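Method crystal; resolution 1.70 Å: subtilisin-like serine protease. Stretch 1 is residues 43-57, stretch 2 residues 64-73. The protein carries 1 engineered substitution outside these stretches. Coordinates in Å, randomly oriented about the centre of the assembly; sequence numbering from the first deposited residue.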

ATOM      1  N   GLU A  43      17.803  10.271 -13.551  1.00 20.89           N
ATOM      2  CA  GLU A  43      18.443  10.069 -12.259  1.00 21.44           C
ATOM      3  C   GLU A  43      18.479   8.604 -11.877  1.00 19.79           C
ATOM      4  O   GLU A  43      19.333   8.179 -11.100  1.00 19.17           O
ATOM      5  CB  GLU A  43      17.724  10.856 -11.157  1.00 25.75           C
ATOM      6  CG  GLU A  43      18.056  12.337 -11.123  1.00 32.64           C
ATOM      7  CD  GLU A  43      19.505  12.609 -10.723  1.00 34.75           C
ATOM      8  OE1 GLU A  43      19.869  12.418  -9.537  1.00 37.49           O
ATOM      9  OE2 GLU A  43      20.289  13.015 -11.602  1.00 36.60           O
ATOM     10  N   VAL A  44      17.532   7.831 -12.396  1.00 16.55           N
ATOM     11  CA  VAL A  44      17.490   6.409 -12.088  1.00 17.33           C
ATOM     12  C   VAL A  44      18.777   5.763 -12.593  1.00 18.26           C
ATOM     13  O   VAL A  44      19.280   4.812 -11.997  1.00 18.31           O
ATOM     14  CB  VAL A  44      16.263   5.726 -12.750  1.00 16.90           C
ATOM     15  CG1 VAL A  44      16.253   4.237 -12.441  1.00 18.81           C
ATOM     16  CG2 VAL A  44      14.972   6.369 -12.226  1.00 17.98           C
ATOM     17  N   ASP A  45      19.328   6.296 -13.678  1.00 18.97           N
ATOM     18  CA  ASP A  45      20.547   5.724 -14.220  1.00 20.78           C
ATOM     19  C   ASP A  45      21.718   5.838 -13.242  1.00 21.72           C
ATOM     20  O   ASP A  45      22.644   5.035 -13.301  1.00 20.80           O
ATOM     21  CB  ASP A  45      20.888   6.372 -15.564  1.00 23.18           C
ATOM     22  CG  ASP A  45      19.830   6.091 -16.630  1.00 26.40           C
ATOM     23  OD1 ASP A  45      19.191   5.015 -16.573  1.00 25.75           O
ATOM     24  OD2 ASP A  45      19.652   6.941 -17.530  1.00 29.91           O
ATOM     25  N   LYS A  46      21.671   6.823 -12.341  1.00 21.26           N
ATOM     26  CA  LYS A  46      22.721   6.984 -11.341  1.00 21.69           C
ATOM     27  C   LYS A  46      22.628   5.835 -10.332  1.00 20.18           C
ATOM     28  O   LYS A  46      23.641   5.381  -9.807  1.00 18.35           O
ATOM     29  CB  LYS A  46      22.587   8.325 -10.620  1.00 24.97           C
ATOM     30  CG  LYS A  46      22.880   9.526 -11.503  1.00 29.30           C
ATOM     31  CD  LYS A  46      22.726  10.817 -10.720  1.00 32.92           C
ATOM     32  CE  LYS A  46      23.119  12.037 -11.555  1.00 36.75           C
ATOM     33  NZ  LYS A  46      22.927  13.290 -10.774  1.00 39.10           N
ATOM     34  N   ILE A  47      21.406   5.370 -10.063  1.00 17.76           N
ATOM     35  CA  ILE A  47      21.204   4.247  -9.154  1.00 16.76           C
ATOM     36  C   ILE A  47      21.631   2.950  -9.845  1.00 16.89           C
ATOM     37  O   ILE A  47      22.253   2.089  -9.226  1.00 17.04           O
ATOM     38  CB  ILE A  47      19.715   4.116  -8.732  1.00 15.78           C
ATOM     39  CG1 ILE A  47      19.312   5.317  -7.879  1.00 17.73           C
ATOM     40  CG2 ILE A  47      19.500   2.826  -7.944  1.00 16.77           C
ATOM     41  CD1 ILE A  47      17.811   5.367  -7.516  1.00 16.44           C
ATOM     42  N   VAL A  48      21.295   2.804 -11.126  1.00 16.28           N
ATOM     43  CA  VAL A  48      21.659   1.592 -11.856  1.00 19.16           C
ATOM     44  C   VAL A  48      23.175   1.416 -11.835  1.00 19.88           C
ATOM     45  O   VAL A  48      23.684   0.331 -11.549  1.00 19.59           O
ATOM     46  CB  VAL A  48      21.140   1.641 -13.322  1.00 18.64           C
ATOM     47  CG1 VAL A  48      21.704   0.477 -14.129  1.00 20.45           C
ATOM     48  CG2 VAL A  48      19.610   1.562 -13.318  1.00 19.53           C
ATOM     49  N   LYS A  49      23.893   2.492 -12.106  1.00 19.84           N
ATOM     50  CA  LYS A  49      25.345   2.416 -12.095  1.00 23.00           C
ATOM     51  C   LYS A  49      25.898   2.163 -10.694  1.00 22.21           C
ATOM     52  O   LYS A  49      26.828   1.372 -10.523  1.00 22.36           O
ATOM     53  CB  LYS A  49      25.936   3.697 -12.670  1.00 24.91           C
ATOM     54  CG  LYS A  49      25.504   3.939 -14.094  1.00 27.87           C
ATOM     55  CD  LYS A  49      26.071   5.228 -14.624  1.00 30.58           C
ATOM     56  CE  LYS A  49      25.489   5.560 -15.982  1.00 33.31           C
ATOM     57  NZ  LYS A  49      25.958   6.904 -16.427  1.00 34.43           N
ATOM     58  N   ALA A  50      25.322   2.815  -9.688  1.00 20.98           N
ATOM     59  CA  ALA A  50      25.805   2.638  -8.321  1.00 21.16           C
ATOM     60  C   ALA A  50      25.671   1.198  -7.829  1.00 21.60           C
ATOM     61  O   ALA A  50      26.521   0.705  -7.088  1.00 21.45           O
ATOM     62  CB  ALA A  50      25.073   3.588  -7.376  1.00 19.71           C
ATOM     63  N   VAL A  51      24.613   0.510  -8.234  1.00 22.06           N
ATOM     64  CA  VAL A  51      24.440  -0.866  -7.790  1.00 21.61           C
ATOM     65  C   VAL A  51      24.791  -1.830  -8.920  1.00 22.47           C
ATOM     66  O   VAL A  51      24.772  -3.049  -8.741  1.00 22.29           O
ATOM     67  CB  VAL A  51      22.979  -1.116  -7.302  1.00 21.61           C
ATOM     68  CG1 VAL A  51      22.593  -0.071  -6.268  1.00 22.99           C
ATOM     69  CG2 VAL A  51      22.007  -1.093  -8.470  1.00 20.41           C
ATOM     70  N   ASN A  52      25.151  -1.268 -10.070  1.00 23.30           N
ATOM     71  CA  ASN A  52      25.471  -2.050 -11.258  1.00 23.49           C
ATOM     72  C   ASN A  52      24.373  -3.081 -11.463  1.00 22.38           C
ATOM     73  O   ASN A  52      24.626  -4.281 -11.589  1.00 22.51           O
ATOM     74  CB  ASN A  52      26.822  -2.750 -11.115  1.00 26.25           C
ATOM     75  CG  ASN A  52      27.263  -3.402 -12.409  1.00 27.59           C
ATOM     76  OD1 ASN A  52      26.955  -2.906 -13.491  1.00 27.54           O
ATOM     77  ND2 ASN A  52      27.995  -4.507 -12.308  1.00 31.10           N
ATOM     78  N   GLY A  53      23.138  -2.597 -11.494  1.00 20.98           N
ATOM     79  CA  GLY A  53      22.018  -3.494 -11.663  1.00 21.68           C
ATOM     80  C   GLY A  53      21.482  -3.512 -13.074  1.00 22.38           C
ATOM     81  O   GLY A  53      22.076  -2.944 -13.989  1.00 21.35           O
ATOM     82  N   LYS A  54      20.355  -4.187 -13.246  1.00 21.36           N
ATOM     83  CA  LYS A  54      19.733  -4.269 -14.547  1.00 21.97           C
ATOM     84  C   LYS A  54      18.262  -3.925 -14.435  1.00 19.89           C
ATOM     85  O   LYS A  54      17.555  -4.474 -13.591  1.00 17.05           O
ATOM     86  CB  LYS A  54      19.859  -5.675 -15.136  1.00 24.23           C
ATOM     87  CG  LYS A  54      19.180  -5.785 -16.488  1.00 27.43           C
ATOM     88  CD  LYS A  54      19.256  -7.177 -17.047  1.00 29.60           C
ATOM     89  CE  LYS A  54      18.545  -8.183 -16.165  1.00 29.65           C
ATOM     90  NZ  LYS A  54      18.409  -9.494 -16.880  1.00 32.02           N
ATOM     91  N   VAL A  55      17.820  -3.006 -15.278  1.00 18.17           N
ATOM     92  CA  VAL A  55      16.418  -2.605 -15.311  1.00 19.91           C
ATOM     93  C   VAL A  55      15.637  -3.767 -15.915  1.00 19.76           C
ATOM     94  O   VAL A  55      15.976  -4.234 -16.999  1.00 19.96           O
ATOM     95  CB  VAL A  55      16.222  -1.360 -16.203  1.00 19.59           C
ATOM     96  CG1 VAL A  55      14.738  -1.074 -16.392  1.00 18.62           C
ATOM     97  CG2 VAL A  55      16.916  -0.161 -15.575  1.00 22.83           C
ATOM     98  N   VAL A  56      14.605  -4.243 -15.215  1.00 18.41           N
ATOM     99  CA  VAL A  56      13.802  -5.348 -15.720  1.00 17.64           C
ATOM    100  C   VAL A  56      12.365  -4.950 -16.034  1.00 19.31           C
ATOM    101  O   VAL A  56      11.659  -5.685 -16.721  1.00 20.22           O
ATOM    102  CB  VAL A  56      13.773  -6.529 -14.726  1.00 18.69           C
ATOM    103  CG1 VAL A  56      15.153  -7.181 -14.653  1.00 17.27           C
ATOM    104  CG2 VAL A  56      13.356  -6.037 -13.355  1.00 18.64           C
ATOM    105  N   LEU A  57      11.934  -3.796 -15.534  1.00 16.54           N
ATOM    106  CA  LEU A  57      10.578  -3.327 -15.789  1.00 16.51           C
ATOM    107  C   LEU A  57      10.555  -1.819 -15.732  1.00 14.90           C
ATOM    108  O   LEU A  57      11.147  -1.213 -14.835  1.00 15.24           O
ATOM    109  CB  LEU A  57       9.602  -3.872 -14.735  1.00 19.14           C
ATOM    110  CG  LEU A  57       8.122  -3.504 -14.874  1.00 22.09           C
ATOM    111  CD1 LEU A  57       7.525  -4.103 -16.142  1.00 20.47           C
ATOM    112  CD2 LEU A  57       7.388  -4.038 -13.657  1.00 23.36           C
ATOM    113  N   VAL A  64       7.925   4.429 -12.363  1.00 14.12           N
ATOM    114  CA  VAL A  64       8.604   3.397 -11.597  1.00 14.57           C
ATOM    115  C   VAL A  64       9.487   2.576 -12.500  1.00 14.08           C
ATOM    116  O   VAL A  64       9.142   2.311 -13.648  1.00 13.26           O
ATOM    117  CB  VAL A  64       7.602   2.426 -10.914  1.00 15.25           C
ATOM    118  CG1 VAL A  64       8.334   1.178 -10.408  1.00 15.81           C
ATOM    119  CG2 VAL A  64       6.923   3.122  -9.747  1.00 15.16           C
ATOM    120  N   VAL A  65      10.656   2.219 -11.985  1.00 13.54           N
ATOM    121  CA  VAL A  65      11.586   1.356 -12.697  1.00 16.26           C
ATOM    122  C   VAL A  65      11.962   0.298 -11.664  1.00 16.29           C
ATOM    123  O   VAL A  65      12.266   0.645 -10.521  1.00 17.55           O
ATOM    124  CB  VAL A  65      12.901   2.072 -13.088  1.00 16.65           C
ATOM    125  CG1 VAL A  65      13.884   1.050 -13.659  1.00 19.50           C
ATOM    126  CG2 VAL A  65      12.640   3.168 -14.110  1.00 18.54           C
ATOM    127  N   SER A  66      11.929  -0.977 -12.040  1.00 14.99           N
ATOM    128  CA  SER A  66      12.322  -2.039 -11.118  1.00 16.90           C
ATOM    129  C   SER A  66      13.735  -2.432 -11.552  1.00 16.30           C
ATOM    130  O   SER A  66      13.996  -2.597 -12.742  1.00 18.00           O
ATOM    131  CB  SER A  66      11.368  -3.236 -11.223  1.00 18.69           C
ATOM    132  OG  SER A  66      11.444  -3.820 -12.507  1.00 31.84           O
ATOM    133  N   ILE A  67      14.636  -2.563 -10.581  1.00 14.74           N
ATOM    134  CA  ILE A  67      16.039  -2.887 -10.851  1.00 14.75           C
ATOM    135  C   ILE A  67      16.488  -4.167 -10.173  1.00 16.48           C
ATOM    136  O   ILE A  67      16.390  -4.299  -8.957  1.00 15.94           O
ATOM    137  CB  ILE A  67      16.961  -1.751 -10.352  1.00 15.09           C
ATOM    138  CG1 ILE A  67      16.546  -0.428 -10.996  1.00 14.88           C
ATOM    139  CG2 ILE A  67      18.439  -2.099 -10.634  1.00 15.57           C
ATOM    140  CD1 ILE A  67      17.311   0.781 -10.469  1.00 16.22           C
ATOM    141  N   LYS A  68      16.984  -5.116 -10.959  1.00 17.60           N
ATOM    142  CA  LYS A  68      17.488  -6.368 -10.408  1.00 19.46           C
ATOM    143  C   LYS A  68      18.916  -6.054  -9.932  1.00 20.46           C
ATOM    144  O   LYS A  68      19.679  -5.402 -10.644  1.00 19.73           O
ATOM    145  CB  LYS A  68      17.510  -7.437 -11.496  1.00 24.01           C
ATOM    146  CG  LYS A  68      17.419  -8.832 -10.962  1.00 28.78           C
ATOM    147  CD  LYS A  68      17.570  -9.846 -12.069  1.00 32.08           C
ATOM    148  CE  LYS A  68      17.143 -11.204 -11.567  1.00 35.16           C
ATOM    149  NZ  LYS A  68      17.697 -11.464 -10.209  1.00 38.04           N
ATOM    150  N   LEU A  69      19.270  -6.528  -8.739  1.00 20.71           N
ATOM    151  CA  LEU A  69      20.576  -6.237  -8.137  1.00 23.88           C
ATOM    152  C   LEU A  69      21.818  -7.051  -8.521  1.00 26.82           C
ATOM    153  O   LEU A  69      22.944  -6.650  -8.215  1.00 27.61           O
ATOM    154  CB  LEU A  69      20.436  -6.263  -6.614  1.00 22.61           C
ATOM    155  CG  LEU A  69      19.393  -5.285  -6.063  1.00 21.29           C
ATOM    156  CD1 LEU A  69      19.323  -5.403  -4.547  1.00 17.80           C
ATOM    157  CD2 LEU A  69      19.761  -3.869  -6.469  1.00 22.77           C
ATOM    158  N   ASN A  70      21.635  -8.197  -9.152  1.00 29.83           N
ATOM    159  CA  ASN A  70      22.787  -9.010  -9.555  1.00 31.74           C
ATOM    160  C   ASN A  70      23.876  -9.186  -8.485  1.00 32.61           C
ATOM    161  O   ASN A  70      24.888  -8.484  -8.508  1.00 33.65           O
ATOM    162  CB  ASN A  70      23.455  -8.423 -10.807  1.00 34.11           C
ATOM    163  CG  ASN A  70      22.466  -8.081 -11.909  1.00 35.01           C
ATOM    164  OD1 ASN A  70      21.411  -8.712 -12.053  1.00 36.61           O
ATOM    165  ND2 ASN A  70      22.817  -7.074 -12.710  1.00 34.94           N
ATOM    166  N   GLY A  71      23.675 -10.124  -7.564  1.00 32.74           N
ATOM    167  CA  GLY A  71      24.669 -10.395  -6.537  1.00 33.86           C
ATOM    168  C   GLY A  71      24.862  -9.323  -5.479  1.00 34.41           C
ATOM    169  O   GLY A  71      25.992  -8.967  -5.138  1.00 35.83           O
ATOM    170  N   MET A  72      23.756  -8.807  -4.957  1.00 31.80           N
ATOM    171  CA  MET A  72      23.790  -7.771  -3.929  1.00 29.54           C
ATOM    172  C   MET A  72      22.427  -7.842  -3.249  1.00 26.97           C
ATOM    173  O   MET A  72      21.440  -8.227  -3.882  1.00 25.52           O
ATOM    174  CB  MET A  72      23.994  -6.403  -4.590  1.00 31.61           C
ATOM    175  CG  MET A  72      24.519  -5.302  -3.684  1.00 34.62           C
ATOM    176  SD  MET A  72      24.759  -3.681  -4.536  1.00 34.55           S
ATOM    177  CE  MET A  72      26.249  -3.972  -5.467  1.00 31.89           C
ATOM    178  N   THR A  73      22.372  -7.512  -1.961  1.00 22.47           N
ATOM    179  CA  THR A  73      21.104  -7.548  -1.237  1.00 20.82           C
ATOM    180  C   THR A  73      20.477  -6.163  -1.286  1.00 18.76           C
ATOM    181  O   THR A  73      21.134  -5.184  -1.630  1.00 16.52           O
ATOM    182  CB  THR A  73      21.290  -7.913   0.252  1.00 22.04           C
ATOM    183  OG1 THR A  73      22.013  -6.865   0.905  1.00 21.69           O
ATOM    184  CG2 THR A  73      22.070  -9.216   0.402  1.00 21.95           C
TER

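Backbone hydrogen bonds hold the center of this contact together. Strand 54-57 runs antiparallel to strand 64-68, and Lys54 and Lys68 form a complete hydrogen-bonded pair: Lys54 N donates to Lys68 O at 3.0 Å, and Lys68 N returns a bond to Lys54 O at 2.8 Å. At the other end of the ladder the reciprocity is divided between two residues. Val56 N donates to Ser66 O at 3.0 Å, whereas Ser66 N donates to Leu57 O at 2.9 Å. One residue of the second strand thus faces two of the first, which is the signature of a beta bulge. The backbone of Val56, with phi/psi of -114/-15, departs from extended geometry to take up the extra residue, yet all four bonds stay close to straight, with angles at hydrogen of 160° to 167°.

Weaker CA-H...O contacts accompany these bonds, as is usual where antiparallel strands bring alpha carbons near carbonyl groups. Ile67 CA lies 3.5 Å from Lys54 O, Val55 CA 3.5 Å from Ser66 O, and Val65 CA 3.4 Å from Leu57 O. The first two flank the non-hydrogen-bonded pair of Val55 and Ile67, and the third lies beyond the bulge, at Leu57.

Apolar packing joins the helix to the sheet. The axes of helix 43-51 and strand 64-68 are nearly parallel, 10° apart, and approach to 9.9 Å, a spacing that side chains must fill. Ile67 does so best: it is buried, and its m, t rotamer extends CD1 to 3.7 Å from Val48 CG2, 3.9 Å from Ile47 CG2 and 4.1 Å from Val44 CG1. A long, branched hydrocarbon suits this position because it can touch successive turns of the helix at once. Its shorter branch, CG2, lies 4.3 Å from Val51 CG2. Beside it, the compact Val65 receives Val44, with Val44 CG1 at 4.0 Å from Val65 CB, and also packs within its own sheet, Val55 CG1 lying 3.6 Å from Val65 CG1.

Where the helix ends, Val51 meets residues beyond the second strand. Its CG2 is 4.1 Å from Leu69 CD2 and its CB 4.2 Å from Met72 SD; the flexible thioether chain of Met72 also brings CE to 3.7 Å from Val51 O. Leu69 begins with its CA-to-CB bond pointing away, but the end of its side chain comes nearer.

The turn between helix and strand places special demands on the chain. Asn52 leaves helical geometry with positive phi, a conformation asparagine tolerates better than most residues. At Gly53 the backbone passes so near the second stretch, with CA 3.2 Å from Lys68 O, that an ideal CB would clash with Lys68 O and Ile67 CG2. Glycine avoids both.

Lys54 and Lys68, on the face opposite Val55 and Ile67, are exposed, as suits charged side chains, while their backbones supply the pairing.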